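Local atomic coordinates of disulfide isomerase DsbG N-terminal domain-containing protein (Helicobacter pylori, PDB entry 3TDG), a protein that is a thioredoxin-fold reductase related to the disulfide isomerase DsbG and probably acts on disulfide bonds of other proteins. Residues 57-65 / 75-83. Residues are numbered along the deposited sequence; the frame is centred on the assembly and turned at random.
Sequences SSQDLKMVV and IPLVVSKDG
K62 and V79 pair in the antiparallel hairpin of strands 62-67 and 74-79, the two middle strands of the four-stranded sheet in the DsbG N-terminal domain. They exchange two backbone hydrogen bonds, K62 N to V79 O and V79 N to K62 O, each 2.8 Å. V64 and L77 form the next hydrogen-bonded pair. L77 N reaches V64 O at 2.6 Å, but the bond is bent, 141° at the hydrogen. Between these pairs, V78 CA-H points at K62 O.

On the face of V64 and V79, the two valines meet obliquely through their CG2 methyls, 3.8 Å apart. On the face of M63, V65, P76 and V78, the first three touch helix 98-129. L61 lies across V78 at about a right angle. A chi1 of 170° turns V78 CG1 away from the backbone N and onto L61, where it meets CB at 3.6 Å. L61 also packs on L61 of the second subunit.

Beyond the strands, D60 OD1 accepts K81 N at 3.2 Å from above the carboxylate plane. S58 OG accepts L61 N in an ST motif. The backbone bonds thus fix the register, methyl contacts add apolar packing, and the D60 carboxylate links the loop before strand 62-67 to the S80-G83 turn at the hairpin's open end.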
# COMPACT_ATOMS: atom_id res chain seq x y z
N SER A 57 -6.26 -18.99 -28.48
CA SER A 57 -5.72 -17.84 -29.12
C SER A 57 -4.29 -18.04 -29.63
O SER A 57 -3.80 -17.27 -30.44
CB SER A 57 -5.83 -16.71 -28.12
OG SER A 57 -5.27 -15.57 -28.64
N SER A 58 -3.63 -19.09 -29.19
CA SER A 58 -2.32 -19.41 -29.69
C SER A 58 -2.06 -20.88 -29.74
O SER A 58 -2.56 -21.62 -28.95
CB SER A 58 -1.26 -18.79 -28.82
OG SER A 58 -0.02 -19.35 -29.13
N GLN A 59 -1.24 -21.31 -30.67
CA GLN A 59 -0.93 -22.72 -30.75
C GLN A 59 0.32 -23.07 -29.96
O GLN A 59 0.46 -24.17 -29.52
CB GLN A 59 -0.74 -23.15 -32.20
CG GLN A 59 -2.01 -23.20 -33.01
CD GLN A 59 -2.73 -24.52 -32.89
OE1 GLN A 59 -2.89 -25.06 -31.80
NE2 GLN A 59 -3.18 -25.05 -34.02
N ASP A 60 1.23 -22.14 -29.81
CA ASP A 60 2.43 -22.45 -29.06
C ASP A 60 2.28 -22.20 -27.56
O ASP A 60 2.90 -22.85 -26.76
CB ASP A 60 3.63 -21.69 -29.62
CG ASP A 60 4.92 -21.97 -28.85
OD1 ASP A 60 5.36 -23.11 -28.81
OD2 ASP A 60 5.49 -21.04 -28.29
N LEU A 61 1.44 -21.27 -27.18
CA LEU A 61 1.30 -20.88 -25.78
C LEU A 61 0.25 -21.64 -24.99
O LEU A 61 -0.88 -21.81 -25.45
CB LEU A 61 1.03 -19.38 -25.69
CG LEU A 61 2.12 -18.48 -26.24
CD1 LEU A 61 1.69 -17.05 -26.08
CD2 LEU A 61 3.46 -18.74 -25.52
N LYS A 62 0.63 -22.09 -23.79
CA LYS A 62 -0.30 -22.74 -22.86
C LYS A 62 -0.43 -21.95 -21.54
O LYS A 62 0.48 -21.21 -21.17
CB LYS A 62 0.15 -24.17 -22.55
CG LYS A 62 0.52 -25.02 -23.78
CD LYS A 62 0.49 -26.51 -23.45
CE LYS A 62 -0.92 -27.08 -23.59
NZ LYS A 62 -1.30 -27.22 -25.03
N MET A 63 -1.55 -22.14 -20.86
CA MET A 63 -1.78 -21.56 -19.55
C MET A 63 -1.32 -22.56 -18.49
O MET A 63 -1.79 -23.70 -18.48
CB MET A 63 -3.25 -21.21 -19.38
CG MET A 63 -3.53 -20.13 -18.34
SD MET A 63 -3.61 -20.78 -16.67
CE MET A 63 -5.13 -21.74 -16.74
N VAL A 64 -0.40 -22.14 -17.63
CA VAL A 64 0.14 -22.98 -16.56
C VAL A 64 0.03 -22.27 -15.21
O VAL A 64 0.39 -21.09 -15.09
CB VAL A 64 1.62 -23.36 -16.82
CG1 VAL A 64 2.16 -24.31 -15.76
CG2 VAL A 64 1.79 -24.00 -18.21
N VAL A 65 -0.49 -22.97 -14.21
CA VAL A 65 -0.44 -22.51 -12.83
C VAL A 65 0.58 -23.35 -12.06
O VAL A 65 0.62 -24.58 -12.21
CB VAL A 65 -1.83 -22.54 -12.16
CG1 VAL A 65 -1.77 -22.04 -10.69
CG2 VAL A 65 -2.81 -21.69 -12.96
N ILE A 75 0.63 -19.34 -8.82
CA ILE A 75 1.02 -18.29 -9.76
C ILE A 75 0.65 -18.76 -11.16
O ILE A 75 1.11 -19.82 -11.60
CB ILE A 75 2.55 -18.02 -9.71
CG1 ILE A 75 3.03 -17.79 -8.26
CG2 ILE A 75 2.93 -16.86 -10.66
CD1 ILE A 75 2.47 -16.50 -7.60
N PRO A 76 -0.21 -17.99 -11.86
CA PRO A 76 -0.58 -18.27 -13.24
C PRO A 76 0.40 -17.70 -14.26
O PRO A 76 0.87 -16.56 -14.14
CB PRO A 76 -1.97 -17.62 -13.36
CG PRO A 76 -1.89 -16.45 -12.44
CD PRO A 76 -1.08 -16.96 -11.26
N LEU A 77 0.69 -18.51 -15.28
CA LEU A 77 1.69 -18.22 -16.30
C LEU A 77 1.17 -18.54 -17.70
O LEU A 77 0.30 -19.41 -17.88
CB LEU A 77 2.92 -19.11 -16.07
CG LEU A 77 3.49 -19.26 -14.65
CD1 LEU A 77 4.53 -20.40 -14.59
CD2 LEU A 77 4.10 -17.93 -14.19
N VAL A 78 1.74 -17.87 -18.69
CA VAL A 78 1.67 -18.35 -20.08
C VAL A 78 3.06 -18.90 -20.42
O VAL A 78 4.08 -18.23 -20.17
CB VAL A 78 1.17 -17.24 -21.06
CG1 VAL A 78 1.33 -17.66 -22.50
CG2 VAL A 78 -0.30 -16.94 -20.78
N VAL A 79 3.10 -20.12 -20.94
CA VAL A 79 4.35 -20.84 -21.18
C VAL A 79 4.38 -21.40 -22.62
O VAL A 79 3.38 -21.94 -23.11
CB VAL A 79 4.53 -21.98 -20.14
CG1 VAL A 79 5.79 -22.79 -20.41
CG2 VAL A 79 4.56 -21.43 -18.70
N SER A 80 5.52 -21.25 -23.29
CA SER A 80 5.70 -21.85 -24.62
C SER A 80 5.70 -23.39 -24.56
O SER A 80 5.85 -23.98 -23.48
CB SER A 80 6.96 -21.33 -25.31
OG SER A 80 8.12 -21.67 -24.57
N LYS A 81 5.50 -24.02 -25.73
CA LYS A 81 5.50 -25.48 -25.88
C LYS A 81 6.75 -26.15 -25.35
O LYS A 81 6.67 -27.19 -24.68
CB LYS A 81 5.34 -25.85 -27.37
CG LYS A 81 3.91 -26.02 -27.83
CD LYS A 81 3.87 -26.67 -29.22
CE LYS A 81 2.45 -27.06 -29.63
NZ LYS A 81 1.94 -28.25 -28.87
N ASP A 82 7.91 -25.59 -25.66
CA ASP A 82 9.16 -26.17 -25.19
C ASP A 82 9.50 -25.80 -23.73
O ASP A 82 10.48 -26.27 -23.18
CB ASP A 82 10.31 -25.82 -26.14
CG ASP A 82 10.55 -24.33 -26.26
OD1 ASP A 82 11.45 -23.95 -27.03
OD2 ASP A 82 9.86 -23.52 -25.57
N GLY A 83 8.66 -24.97 -23.09
CA GLY A 83 8.87 -24.56 -21.70
C GLY A 83 10.00 -23.55 -21.50
O GLY A 83 10.43 -23.33 -20.37